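Local atomic coordinates of 2'-deoxycytidine 5'-triphosphate deaminase (Agrobacterium tumefaciens, PDB entry 2R9Q), a protein that probably deaminates dCTP hydrolytically to dUTP, releasing ammonia, on the route to thymidine nucleotides. Residues Leu45-Lys50 against Ile155-Gly160; Gly89-Val94 against Tyr145-Pro150; His172-Glu177 against Val336-Leu341; Glu267-Pro272 against Gly295-Gly300. All blocks are in the same frame, centred on the assembly; numbering follows the deposited sequence.

Interaction 1. Residues Leu45-Lys50 against Ile155-Gly160; sequences LRLGSK and IVVRRG
Leu47 O accepts the amide hydrogen of Gly160 (Gly160 N to Leu47 O 2.9 Å, nearly straight at 172° about the hydrogen), where the touching parts of segments 45-50 and 155-160 run 108° apart and therefore cross instead of pairing as a ladder. The same oxygen also meets Arg159 CA at 3.5 Å, and Gly48 O makes a second CA-H...O contact with that carbon, so the carbonyls of Leu47 and Gly48 both touch Arg159 CA. Gly160 has a positive phi, a backbone geometry suited to glycine, and its own O lies 3.6 Å from Arg46 CG. Leu47 CD1 meets Val157 CG2 (3.6 Å), the two side chains crossing at about a right angle, while Leu47 CB rests near Arg158 O. Arg159 extends from CG to NE with CG anti to its backbone N, and its NH1 donates to Ser49 OG at 2.9 Å, a rather bent bond of 137° with the oxygen tilted from the guanidinium plane. That NH1 also forms a salt bridge with Glu30, whereas the Arg46 guanidinium turns away to Ser29 and Glu98. The contact ties the chain just after strand 42-46 to the loop after strand 155-157, in the beta-rich N-terminal DCD domain, a member of the dUTPase clan.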
loop_
_atom_site.group_PDB
_atom_site.type_symbol
_atom_site.label_atom_id
_atom_site.label_comp_id
_atom_site.label_asym_id
_atom_site.label_seq_id
_atom_site.Cartn_x
_atom_site.Cartn_y
_atom_site.Cartn_z
ATOM N N LEU B 45 19.101 -26.398 -3.996
ATOM C CA LEU B 45 20.184 -25.479 -4.247
ATOM C C LEU B 45 20.430 -24.653 -2.994
ATOM O O LEU B 45 19.497 -24.251 -2.320
ATOM C CB LEU B 45 19.853 -24.559 -5.430
ATOM C CG LEU B 45 19.589 -25.186 -6.791
ATOM C CD1 LEU B 45 18.899 -24.130 -7.688
ATOM C CD2 LEU B 45 20.882 -25.737 -7.397
ATOM N N ARG B 46 21.694 -24.409 -2.700
ATOM C CA ARG B 46 22.102 -23.719 -1.508
ATOM C C ARG B 46 22.705 -22.378 -1.853
ATOM O O ARG B 46 23.455 -22.259 -2.800
ATOM C CB ARG B 46 23.160 -24.529 -0.742
ATOM C CG ARG B 46 22.745 -25.895 -0.248
ATOM C CD ARG B 46 23.903 -26.630 0.384
ATOM N NE ARG B 46 24.883 -27.130 -0.594
ATOM C CZ ARG B 46 25.927 -27.901 -0.274
ATOM N NH1 ARG B 46 26.775 -28.297 -1.206
ATOM N NH2 ARG B 46 26.123 -28.288 0.973
ATOM N N LEU B 47 22.393 -21.393 -1.025
ATOM C CA LEU B 47 23.022 -20.077 -1.065
ATOM C C LEU B 47 24.503 -20.122 -0.716
ATOM O O LEU B 47 24.951 -20.860 0.199
ATOM C CB LEU B 47 22.333 -19.084 -0.102
ATOM C CG LEU B 47 20.805 -18.939 -0.117
ATOM C CD1 LEU B 47 20.370 -17.797 0.807
ATOM C CD2 LEU B 47 20.277 -18.781 -1.530
ATOM N N GLY B 48 25.244 -19.328 -1.475
ATOM C CA GLY B 48 26.632 -19.011 -1.190
ATOM C C GLY B 48 26.768 -18.011 -0.034
ATOM O O GLY B 48 25.826 -17.787 0.719
ATOM N N SER B 49 27.965 -17.441 0.089
ATOM C CA SER B 49 28.343 -16.540 1.192
ATOM C C SER B 49 28.035 -15.033 1.016
ATOM O O SER B 49 28.175 -14.281 1.960
ATOM C CB SER B 49 29.845 -16.690 1.447
ATOM O OG SER B 49 30.192 -18.043 1.697
ATOM N N LYS B 50 27.645 -14.606 -0.184
ATOM C CA LYS B 50 27.401 -13.200 -0.485
ATOM C C LYS B 50 26.001 -13.050 -1.111
ATOM O O LYS B 50 25.615 -13.828 -2.007
ATOM C CB LYS B 50 28.377 -12.661 -1.541
ATOM C CG LYS B 50 29.884 -12.509 -1.291
ATOM C CD LYS B 50 30.419 -11.646 -2.554
ATOM C CE LYS B 50 31.985 -11.222 -2.617
ATOM N NZ LYS B 50 32.285 -9.942 -3.527
ATOM N N ILE B 155 12.705 -12.318 6.063
ATOM C CA ILE B 155 13.339 -13.617 6.271
ATOM C C ILE B 155 14.791 -13.500 6.663
ATOM O O ILE B 155 15.426 -12.515 6.368
ATOM C CB ILE B 155 13.121 -14.572 5.093
ATOM C CG1 ILE B 155 13.791 -14.079 3.812
ATOM C CG2 ILE B 155 11.618 -14.860 4.907
ATOM C CD1 ILE B 155 13.959 -15.155 2.728
ATOM N N VAL B 156 15.296 -14.493 7.390
ATOM C CA VAL B 156 16.745 -14.638 7.581
ATOM C C VAL B 156 17.281 -15.852 6.810
ATOM O O VAL B 156 16.726 -16.950 6.885
ATOM C CB VAL B 156 17.234 -14.572 9.107
ATOM C CG1 VAL B 156 16.147 -15.004 10.053
ATOM C CG2 VAL B 156 18.499 -15.398 9.326
ATOM N N VAL B 157 18.354 -15.598 6.065
ATOM C CA VAL B 157 19.062 -16.578 5.236
ATOM C C VAL B 157 20.551 -16.537 5.498
ATOM O O VAL B 157 21.074 -15.572 6.026
ATOM C CB VAL B 157 18.792 -16.401 3.691
ATOM C CG1 VAL B 157 17.292 -16.359 3.417
ATOM C CG2 VAL B 157 19.557 -15.186 3.089
ATOM N N ARG B 158 21.234 -17.597 5.112
ATOM C CA ARG B 158 22.657 -17.696 5.276
ATOM C C ARG B 158 23.236 -18.686 4.292
ATOM O O ARG B 158 22.505 -19.341 3.540
ATOM C CB ARG B 158 22.993 -18.143 6.699
ATOM C CG ARG B 158 22.349 -19.484 7.081
ATOM C CD ARG B 158 22.658 -19.849 8.477
ATOM N NE ARG B 158 22.142 -18.885 9.434
ATOM C CZ ARG B 158 20.890 -18.856 9.869
ATOM N NH1 ARG B 158 20.004 -19.720 9.421
ATOM N NH2 ARG B 158 20.514 -17.951 10.764
ATOM N N ARG B 159 24.563 -18.809 4.333
ATOM C CA ARG B 159 25.271 -19.784 3.529
ATOM C C ARG B 159 24.672 -21.144 3.861
ATOM O O ARG B 159 24.553 -21.506 5.013
ATOM C CB ARG B 159 26.764 -19.733 3.779
ATOM C CG ARG B 159 27.537 -20.694 2.926
ATOM C CD ARG B 159 28.998 -20.782 3.305
ATOM N NE ARG B 159 29.666 -21.885 2.589
ATOM C CZ ARG B 159 30.129 -21.818 1.339
ATOM N NH1 ARG B 159 30.027 -20.699 0.622
ATOM N NH2 ARG B 159 30.712 -22.873 0.791
ATOM N N GLY B 160 24.254 -21.851 2.823
ATOM C CA GLY B 160 23.580 -23.123 2.961
ATOM C C GLY B 160 22.071 -23.157 2.834
ATOM O O GLY B 160 21.521 -24.210 2.630
#

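Interaction 2. Residues Gly89-Val94 against Tyr145-Pro150; sequences GCVYIV and YLEISP
Tyr92 and Ile148 form an antiparallel hydrogen-bonded pair, with Ile148 N donating to Tyr92 O at 2.8 Å in the carbonyl plane and Tyr92 N returning a bond to Ile148 O. Val94 and Leu146 repeat this exchange, Leu146 N reaching Val94 O at 2.8 Å, and the Ile93-Glu147 pair between them is non-hydrogen-bonded. There Ile93 CD1 lies across the Glu147 chain, 3.5 Å from its CG and 3.3 Å from OE2; the Ile93 torsion chi2 of -66° brings CD1 to this place. Ile93 CG2, the other branch, packs on Tyr145 CB, and Val91 CG1 approaches Glu147 CG at 4.0 Å. On the face of Tyr92 and Val94, Val94 CG2 meets Ile148 CD1 at 4.0 Å, while the edge of the Tyr92 ring lies near Ile148 O and Pro150 CD. Near the end of the ladder Ser149 OG, anti to its backbone N (chi1 -166°), donates to Cys90 O at 2.8 Å from above the carbonyl plane, and Gly89 N closes on Pro150 O at 3.1 Å.

Farther out, strands 50-54 and 121-127 flank the pair, Ser57 holds Glu147 OE1, Arg151 NH2 also hydrogen-bonds Ser149 OG, and the Tyr92 hydroxyl bonds to Glu87 N of the same chain. Val322 of the second subunit packs on Val91 and Ser149, and Glu87 of the third subunit on Cys90 and Tyr92. Chemically, reciprocal amide-carbonyl bonds satisfy the buried backbone until Pro150, which has no N-H to give; the Ser149 hydroxyl supplies the donor for Cys90 O instead.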
loop_
_atom_site.group_PDB
_atom_site.type_symbol
_atom_site.label_atom_id
_atom_site.label_comp_id
_atom_site.label_asym_id
_atom_site.label_seq_id
_atom_site.Cartn_x
_atom_site.Cartn_y
_atom_site.Cartn_z
ATOM N N GLY B 89 9.819 -6.492 -0.256
ATOM C CA GLY B 89 9.850 -5.471 -1.295
ATOM C C GLY B 89 11.231 -5.212 -1.836
ATOM O O GLY B 89 11.414 -4.328 -2.659
ATOM N N CYS B 90 12.216 -5.959 -1.358
ATOM C CA CYS B 90 13.631 -5.731 -1.694
ATOM C C CYS B 90 14.116 -6.890 -2.500
ATOM O O CYS B 90 13.637 -7.982 -2.299
ATOM C CB CYS B 90 14.497 -5.560 -0.439
ATOM S SG CYS B 90 14.118 -4.086 0.476
ATOM N N VAL B 91 15.061 -6.618 -3.406
ATOM C CA VAL B 91 15.531 -7.594 -4.374
ATOM C C VAL B 91 17.008 -7.873 -4.103
ATOM O O VAL B 91 17.819 -6.965 -3.920
ATOM C CB VAL B 91 15.245 -7.142 -5.855
ATOM C CG1 VAL B 91 15.527 -8.243 -6.848
ATOM C CG2 VAL B 91 13.816 -6.640 -6.005
ATOM N N TYR B 92 17.321 -9.152 -4.016
ATOM C CA TYR B 92 18.670 -9.637 -3.752
ATOM C C TYR B 92 19.058 -10.678 -4.774
ATOM O O TYR B 92 18.247 -11.510 -5.141
ATOM C CB TYR B 92 18.775 -10.244 -2.334
ATOM C CG TYR B 92 18.289 -9.349 -1.215
ATOM C CD1 TYR B 92 19.141 -8.456 -0.588
ATOM C CD2 TYR B 92 16.977 -9.402 -0.794
ATOM C CE1 TYR B 92 18.700 -7.643 0.428
ATOM C CE2 TYR B 92 16.513 -8.599 0.217
ATOM C CZ TYR B 92 17.372 -7.718 0.836
ATOM O OH TYR B 92 16.882 -6.935 1.852
ATOM N N ILE B 93 20.283 -10.607 -5.271
ATOM C CA ILE B 93 20.859 -11.675 -6.105
ATOM C C ILE B 93 21.918 -12.404 -5.280
ATOM O O ILE B 93 22.732 -11.779 -4.603
ATOM C CB ILE B 93 21.475 -11.171 -7.451
ATOM C CG1 ILE B 93 20.581 -10.118 -8.128
ATOM C CG2 ILE B 93 21.734 -12.329 -8.412
ATOM C CD1 ILE B 93 19.300 -10.605 -8.588
ATOM N N VAL B 94 21.849 -13.737 -5.315
ATOM C CA VAL B 94 22.697 -14.615 -4.517
ATOM C C VAL B 94 23.333 -15.700 -5.391
ATOM O O VAL B 94 22.619 -16.555 -5.933
ATOM C CB VAL B 94 21.921 -15.230 -3.344
ATOM C CG1 VAL B 94 22.823 -16.108 -2.523
ATOM C CG2 VAL B 94 21.329 -14.133 -2.506
ATOM N N TYR B 145 22.508 -18.559 -10.046
ATOM C CA TYR B 145 22.173 -17.445 -9.177
ATOM C C TYR B 145 20.722 -17.554 -8.780
ATOM O O TYR B 145 19.895 -18.025 -9.579
ATOM C CB TYR B 145 22.448 -16.120 -9.881
ATOM C CG TYR B 145 23.896 -15.932 -10.250
ATOM C CD1 TYR B 145 24.761 -15.208 -9.430
ATOM C CD2 TYR B 145 24.418 -16.497 -11.412
ATOM C CE1 TYR B 145 26.096 -15.051 -9.757
ATOM C CE2 TYR B 145 25.754 -16.354 -11.728
ATOM C CZ TYR B 145 26.587 -15.630 -10.897
ATOM O OH TYR B 145 27.914 -15.459 -11.218
ATOM N N LEU B 146 20.426 -17.195 -7.527
ATOM C CA LEU B 146 19.029 -17.038 -7.071
ATOM C C LEU B 146 18.693 -15.570 -6.791
ATOM O O LEU B 146 19.323 -14.905 -5.990
ATOM C CB LEU B 146 18.682 -17.924 -5.872
ATOM C CG LEU B 146 17.203 -18.195 -5.563
ATOM C CD1 LEU B 146 16.530 -18.957 -6.679
ATOM C CD2 LEU B 146 16.985 -18.911 -4.226
ATOM N N GLU B 147 17.716 -15.069 -7.522
ATOM C CA GLU B 147 17.048 -13.830 -7.185
ATOM C C GLU B 147 16.001 -14.069 -6.087
ATOM O O GLU B 147 15.176 -14.971 -6.204
ATOM C CB GLU B 147 16.393 -13.292 -8.415
ATOM C CG GLU B 147 15.989 -11.861 -8.371
ATOM C CD GLU B 147 15.631 -11.353 -9.788
ATOM O OE1 GLU B 147 14.450 -11.520 -10.203
ATOM O OE2 GLU B 147 16.544 -10.804 -10.480
ATOM N N ILE B 148 16.061 -13.270 -5.022
ATOM C CA ILE B 148 15.173 -13.408 -3.881
ATOM C C ILE B 148 14.533 -12.084 -3.561
ATOM O O ILE B 148 15.207 -11.092 -3.291
ATOM C CB ILE B 148 15.872 -13.938 -2.558
ATOM C CG1 ILE B 148 16.709 -15.188 -2.769
ATOM C CG2 ILE B 148 14.824 -14.213 -1.435
ATOM C CD1 ILE B 148 17.670 -15.527 -1.618
ATOM N N SER B 149 13.212 -12.099 -3.549
ATOM C CA SER B 149 12.419 -11.005 -2.999
ATOM C C SER B 149 11.311 -11.504 -2.069
ATOM O O SER B 149 10.310 -12.066 -2.529
ATOM C CB SER B 149 11.809 -10.150 -4.109
ATOM O OG SER B 149 11.345 -8.957 -3.543
ATOM N N PRO B 150 11.481 -11.308 -0.760
ATOM C CA PRO B 150 10.400 -11.629 0.195
ATOM C C PRO B 150 9.186 -10.730 -0.024
ATOM O O PRO B 150 9.346 -9.565 -0.227
ATOM C CB PRO B 150 11.046 -11.346 1.555
ATOM C CG PRO B 150 12.514 -11.342 1.278
ATOM C CD PRO B 150 12.658 -10.784 -0.053
#

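Interaction 3. Residues His172-Glu177 against Val336-Leu341; sequences HALLNE and VYEHML
Leu175 CG lies anti to its carbonyl carbon, and chi2 of 58° puts CD1 against the His339 ring, 3.5 Å from His339 CD2, the two side chains crossing at about a right angle. Glu338 CG, anti to the backbone N (chi1 -167°), meets Ala173 O at 3.5 Å. The loop 172-177 joins strand 331-339 through a single beta bridge, Leu174 with Glu338, and Ala173 is the centre of an inverse gamma turn. Two bonds frame the bridge: His339 N donates to Ala173 O (3.0 Å, 172°) and Leu175 N to Tyr337 O at 3.2 Å, the latter approaching from above the carbonyl plane. Ala173 CB also touches His339 CB at 3.9 Å, while Leu175 CD2 packs on Tyr337 CB. Beyond the contact, Arg169 forms a salt bridge with Glu338 OE2, and Glu179, on the helix that follows the loop, takes a hydrogen bond with His339 NE2. The bridge ties the loop between strand 162-170 and helix 177-186 to the end of strand 331-339. A water accepts from Ala173 N at 3.2 Å and lies 2.8 Å from Glu338 OE2.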
loop_
_atom_site.group_PDB
_atom_site.type_symbol
_atom_site.label_atom_id
_atom_site.label_comp_id
_atom_site.label_asym_id
_atom_site.label_seq_id
_atom_site.Cartn_x
_atom_site.Cartn_y
_atom_site.Cartn_z
ATOM N N HIS B 172 11.724 -34.201 -23.152
ATOM C CA HIS B 172 10.566 -33.726 -22.436
ATOM C C HIS B 172 9.484 -34.787 -22.509
ATOM O O HIS B 172 8.572 -34.678 -23.305
ATOM C CB HIS B 172 10.115 -32.393 -23.039
ATOM C CG HIS B 172 9.450 -31.474 -22.066
ATOM N ND1 HIS B 172 8.594 -30.468 -22.466
ATOM C CD2 HIS B 172 9.500 -31.414 -20.713
ATOM C CE1 HIS B 172 8.160 -29.818 -21.401
ATOM N NE2 HIS B 172 8.695 -30.372 -20.324
ATOM N N ALA B 173 9.587 -35.779 -21.627
ATOM C CA ALA B 173 8.741 -36.974 -21.633
ATOM C C ALA B 173 7.442 -36.786 -20.863
ATOM O O ALA B 173 7.128 -37.565 -19.955
ATOM C CB ALA B 173 9.510 -38.163 -21.083
ATOM N N LEU B 174 6.699 -35.747 -21.248
ATOM C CA LEU B 174 5.374 -35.480 -20.717
ATOM C C LEU B 174 4.376 -36.517 -21.198
ATOM O O LEU B 174 4.485 -37.056 -22.296
ATOM C CB LEU B 174 4.853 -34.113 -21.163
ATOM C CG LEU B 174 5.341 -32.786 -20.565
ATOM C CD1 LEU B 174 6.151 -32.985 -19.279
ATOM C CD2 LEU B 174 6.084 -31.962 -21.619
ATOM N N LEU B 175 3.378 -36.756 -20.365
ATOM C CA LEU B 175 2.259 -37.607 -20.722
ATOM C C LEU B 175 1.171 -36.778 -21.392
ATOM O O LEU B 175 0.910 -35.652 -20.981
ATOM C CB LEU B 175 1.710 -38.295 -19.475
ATOM C CG LEU B 175 2.546 -39.464 -18.954
ATOM C CD1 LEU B 175 3.962 -39.027 -18.624
ATOM C CD2 LEU B 175 1.832 -40.075 -17.751
ATOM N N ASN B 176 0.555 -37.337 -22.436
ATOM C CA ASN B 176 -0.646 -36.748 -23.049
ATOM C C ASN B 176 -1.924 -37.278 -22.350
ATOM O O ASN B 176 -1.828 -38.052 -21.385
ATOM C CB ASN B 176 -0.663 -36.954 -24.582
ATOM C CG ASN B 176 -0.758 -38.442 -25.016
ATOM O OD1 ASN B 176 -0.464 -39.376 -24.260
ATOM N ND2 ASN B 176 -1.156 -38.642 -26.266
ATOM N N GLU B 177 -3.100 -36.844 -22.806
ATOM C CA GLU B 177 -4.350 -37.247 -22.169
ATOM C C GLU B 177 -4.455 -38.752 -21.912
ATOM O O GLU B 177 -4.744 -39.176 -20.795
ATOM C CB GLU B 177 -5.552 -36.786 -22.983
ATOM C CG GLU B 177 -6.117 -35.430 -22.562
ATOM C CD GLU B 177 -7.663 -35.423 -22.497
ATOM O OE1 GLU B 177 -8.247 -36.270 -21.736
ATOM O OE2 GLU B 177 -8.278 -34.560 -23.198
ATOM N N VAL B 336 0.756 -31.658 -14.079
ATOM C CA VAL B 336 1.321 -32.233 -15.294
ATOM C C VAL B 336 2.363 -33.334 -14.964
ATOM O O VAL B 336 3.272 -33.119 -14.178
ATOM C CB VAL B 336 1.943 -31.143 -16.155
ATOM C CG1 VAL B 336 2.715 -31.746 -17.296
ATOM C CG2 VAL B 336 0.856 -30.186 -16.664
ATOM N N TYR B 337 2.199 -34.504 -15.583
ATOM C CA TYR B 337 3.013 -35.677 -15.304
ATOM C C TYR B 337 4.128 -35.839 -16.349
ATOM O O TYR B 337 3.969 -35.493 -17.514
ATOM C CB TYR B 337 2.145 -36.936 -15.235
ATOM C CG TYR B 337 1.278 -37.014 -14.000
ATOM C CD1 TYR B 337 1.669 -37.748 -12.899
ATOM C CD2 TYR B 337 0.061 -36.342 -13.931
ATOM C CE1 TYR B 337 0.892 -37.803 -11.762
ATOM C CE2 TYR B 337 -0.729 -36.398 -12.783
ATOM C CZ TYR B 337 -0.315 -37.139 -11.704
ATOM O OH TYR B 337 -1.102 -37.216 -10.562
ATOM N N GLU B 338 5.256 -36.365 -15.896
ATOM C CA GLU B 338 6.409 -36.589 -16.724
ATOM C C GLU B 338 7.078 -37.900 -16.269
ATOM O O GLU B 338 7.103 -38.213 -15.067
ATOM C CB GLU B 338 7.347 -35.386 -16.589
ATOM C CG GLU B 338 8.453 -35.296 -17.619
ATOM C CD GLU B 338 9.357 -34.073 -17.462
ATOM O OE1 GLU B 338 9.026 -33.141 -16.667
ATOM O OE2 GLU B 338 10.405 -34.055 -18.152
ATOM N N HIS B 339 7.578 -38.673 -17.239
ATOM C CA HIS B 339 8.292 -39.925 -16.971
ATOM C C HIS B 339 9.626 -39.714 -16.270
ATOM O O HIS B 339 10.416 -38.851 -16.636
ATOM C CB HIS B 339 8.610 -40.706 -18.253
ATOM C CG HIS B 339 7.424 -41.326 -18.911
ATOM N ND1 HIS B 339 6.939 -42.567 -18.556
ATOM C CD2 HIS B 339 6.647 -40.894 -19.931
ATOM C CE1 HIS B 339 5.889 -42.851 -19.306
ATOM N NE2 HIS B 339 5.691 -41.852 -20.148
ATOM N N MET B 340 9.885 -40.553 -15.285
ATOM C CA MET B 340 11.213 -40.689 -14.746
ATOM C C MET B 340 12.059 -41.503 -15.719
ATOM O O MET B 340 11.534 -42.350 -16.439
ATOM C CB MET B 340 11.136 -41.371 -13.402
ATOM C CG MET B 340 10.404 -40.563 -12.348
ATOM S SD MET B 340 11.118 -38.973 -11.935
ATOM C CE MET B 340 12.581 -39.430 -11.009
ATOM N N LEU B 341 13.353 -41.197 -15.763
ATOM C CA LEU B 341 14.342 -42.000 -16.479
ATOM C C LEU B 341 14.552 -43.360 -15.806
ATOM O O LEU B 341 14.645 -44.365 -16.490
ATOM C CB LEU B 341 15.695 -41.280 -16.554
ATOM C CG LEU B 341 16.017 -40.378 -17.738
ATOM C CD1 LEU B 341 17.454 -39.871 -17.596
ATOM C CD2 LEU B 341 15.803 -41.108 -19.055
HETATM O O HOH W 1 12.165 -35.449 -19.810
HETATM O O HOH W 2 -0.032 -34.172 -18.024
#

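Interaction 4. Residues Glu267-Pro272 against Gly295-Gly300; sequences EAVHVP and GFFDPG
Val271 O receives the amide hydrogen of Gly300, the one hydrogen bond between segments 267-272 and 295-300, whose touching parts run 61° apart end to end. The bond from Gly300 N to Val271 O is short at 2.8 Å but bent, 144° about the hydrogen, with the donor tilted 26° from the carbonyl plane. Gly300 has a positive phi, where a side chain would press on the carbonyl of Pro299, and its nitrogen turns in toward Val271. Val271 points its side chain at the other segment and carries most of the packing. Its CG2, anti to the carbonyl carbon, comes 4.0 Å from Phe297 CB, the two side chains crossing at about a right angle, and its CB rests 3.8 Å from Asp298 O.

Val269, two residues earlier, directs CG1 to Phe297 CE1 at 4.4 Å, so that the phenylalanine is met by two valines from the same segment. In this dUTPase-like C-terminal DCD domain, segment 267-272 follows the corner that the chain turns at Glu267, at the end of strand 261-269, and packs on strand 296-297, an outermost strand of the four-stranded antiparallel sheet. Phe301 meets the Phe297 ring edge to face, and Leu335 of strand 331-339 touches both Val269 and Phe297. Pro299 CB lies 4.1 Å from Pro272 O. Asp298 CB points away from the other segment, and Asp298 OD1 accepts a hydrogen bond from Ala41 N.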
loop_
_atom_site.group_PDB
_atom_site.type_symbol
_atom_site.label_atom_id
_atom_site.label_comp_id
_atom_site.label_asym_id
_atom_site.label_seq_id
_atom_site.Cartn_x
_atom_site.Cartn_y
_atom_site.Cartn_z
ATOM N N GLU B 267 -9.099 -32.349 -4.542
ATOM C CA GLU B 267 -8.524 -33.618 -4.970
ATOM C C GLU B 267 -7.350 -34.095 -4.109
ATOM O O GLU B 267 -6.421 -33.342 -3.814
ATOM C CB GLU B 267 -8.105 -33.568 -6.431
ATOM C CG GLU B 267 -9.227 -33.225 -7.365
ATOM C CD GLU B 267 -9.497 -31.742 -7.471
ATOM O OE1 GLU B 267 -8.697 -30.959 -6.901
ATOM O OE2 GLU B 267 -10.506 -31.361 -8.131
ATOM N N ALA B 268 -7.450 -35.356 -3.681
ATOM C CA ALA B 268 -6.358 -36.108 -3.082
ATOM C C ALA B 268 -5.607 -36.741 -4.261
ATOM O O ALA B 268 -6.164 -37.561 -4.981
ATOM C CB ALA B 268 -6.895 -37.170 -2.129
ATOM N N VAL B 269 -4.348 -36.358 -4.444
ATOM C CA VAL B 269 -3.564 -36.724 -5.623
ATOM C C VAL B 269 -2.366 -37.670 -5.304
ATOM O O VAL B 269 -1.825 -37.672 -4.200
ATOM C CB VAL B 269 -3.183 -35.408 -6.460
ATOM C CG1 VAL B 269 -1.998 -34.603 -5.866
ATOM C CG2 VAL B 269 -2.915 -35.757 -7.891
ATOM N N HIS B 270 -1.992 -38.506 -6.271
ATOM C CA HIS B 270 -0.882 -39.463 -6.139
ATOM C C HIS B 270 0.011 -39.383 -7.394
ATOM O O HIS B 270 -0.482 -39.292 -8.524
ATOM C CB HIS B 270 -1.451 -40.860 -5.884
ATOM C CG HIS B 270 -0.486 -42.005 -6.047
ATOM N ND1 HIS B 270 0.687 -42.114 -5.325
ATOM C CD2 HIS B 270 -0.563 -43.130 -6.798
ATOM C CE1 HIS B 270 1.298 -43.241 -5.643
ATOM N NE2 HIS B 270 0.552 -43.878 -6.527
ATOM N N VAL B 271 1.325 -39.323 -7.153
ATOM C CA VAL B 271 2.364 -39.412 -8.187
ATOM C C VAL B 271 3.094 -40.770 -8.006
ATOM O O VAL B 271 3.824 -40.964 -7.039
ATOM C CB VAL B 271 3.357 -38.233 -8.123
ATOM C CG1 VAL B 271 4.270 -38.259 -9.307
ATOM C CG2 VAL B 271 2.627 -36.893 -8.074
ATOM N N PRO B 272 2.831 -41.741 -8.907
ATOM C CA PRO B 272 3.525 -43.036 -8.902
ATOM C C PRO B 272 5.047 -42.913 -9.003
ATOM O O PRO B 272 5.537 -41.952 -9.595
ATOM C CB PRO B 272 2.961 -43.727 -10.142
ATOM C CG PRO B 272 1.608 -43.101 -10.344
ATOM C CD PRO B 272 1.789 -41.696 -9.950
ATOM N N GLY B 295 5.164 -25.800 -7.953
ATOM C CA GLY B 295 6.419 -26.481 -7.804
ATOM C C GLY B 295 6.429 -27.900 -8.298
ATOM O O GLY B 295 5.519 -28.381 -9.005
ATOM N N PHE B 296 7.509 -28.557 -7.917
ATOM C CA PHE B 296 7.737 -29.947 -8.269
ATOM C C PHE B 296 7.057 -30.869 -7.248
ATOM O O PHE B 296 7.032 -30.581 -6.087
ATOM C CB PHE B 296 9.238 -30.214 -8.351
ATOM C CG PHE B 296 9.924 -29.499 -9.475
ATOM C CD1 PHE B 296 9.381 -29.490 -10.764
ATOM C CD2 PHE B 296 11.136 -28.851 -9.263
ATOM C CE1 PHE B 296 10.053 -28.859 -11.808
ATOM C CE2 PHE B 296 11.795 -28.208 -10.291
ATOM C CZ PHE B 296 11.251 -28.208 -11.565
ATOM N N PHE B 297 6.447 -31.933 -7.754
ATOM C CA PHE B 297 5.970 -33.065 -6.975
ATOM C C PHE B 297 6.922 -34.225 -7.210
ATOM O O PHE B 297 7.306 -34.499 -8.338
ATOM C CB PHE B 297 4.558 -33.446 -7.422
ATOM C CG PHE B 297 3.514 -32.525 -6.918
ATOM C CD1 PHE B 297 2.585 -32.954 -6.002
ATOM C CD2 PHE B 297 3.475 -31.198 -7.333
ATOM C CE1 PHE B 297 1.616 -32.073 -5.533
ATOM C CE2 PHE B 297 2.535 -30.338 -6.859
ATOM C CZ PHE B 297 1.596 -30.772 -5.972
ATOM N N ASP B 298 7.306 -34.897 -6.139
ATOM C CA ASP B 298 8.220 -36.039 -6.239
ATOM C C ASP B 298 7.488 -37.350 -6.475
ATOM O O ASP B 298 6.373 -37.517 -6.011
ATOM C CB ASP B 298 9.064 -36.195 -4.962
ATOM C CG ASP B 298 10.262 -35.247 -4.907
ATOM O OD1 ASP B 298 11.032 -35.141 -5.922
ATOM O OD2 ASP B 298 10.424 -34.636 -3.816
ATOM N N PRO B 299 8.148 -38.294 -7.167
ATOM C CA PRO B 299 7.684 -39.681 -7.197
ATOM C C PRO B 299 7.384 -40.155 -5.804
ATOM O O PRO B 299 8.179 -39.919 -4.903
ATOM C CB PRO B 299 8.883 -40.455 -7.768
ATOM C CG PRO B 299 9.711 -39.477 -8.454
ATOM C CD PRO B 299 9.371 -38.111 -7.966
ATOM N N GLY B 300 6.239 -40.788 -5.630
ATOM C CA GLY B 300 5.808 -41.252 -4.304
ATOM C C GLY B 300 4.926 -40.278 -3.528
ATOM O O GLY B 300 4.463 -40.614 -2.438
#

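In the fold
From the N terminus, strand 42-46 leads into interaction 1, which closes a long loop when the chain returns at 155-160. Interaction 2 is nested inside that loop, and the two touch through Leu47 and Val94 and through Ile155 and Pro150; both belong to the N-terminal DCD domain. The chain then passes along strand 162-170 to the loop before helix 177-186, where interaction 3 opens in series with them and closes only at strand 331-339. Interaction 4 is nested within this second loop, in the C-terminal domain, and meets interaction 3 where the Tyr337 hydroxyl probably hydrogen-bonds His270 O. The two pairs lie on opposite sides of the chain's centre, interactions 1 and 3 with centres 33 Å apart.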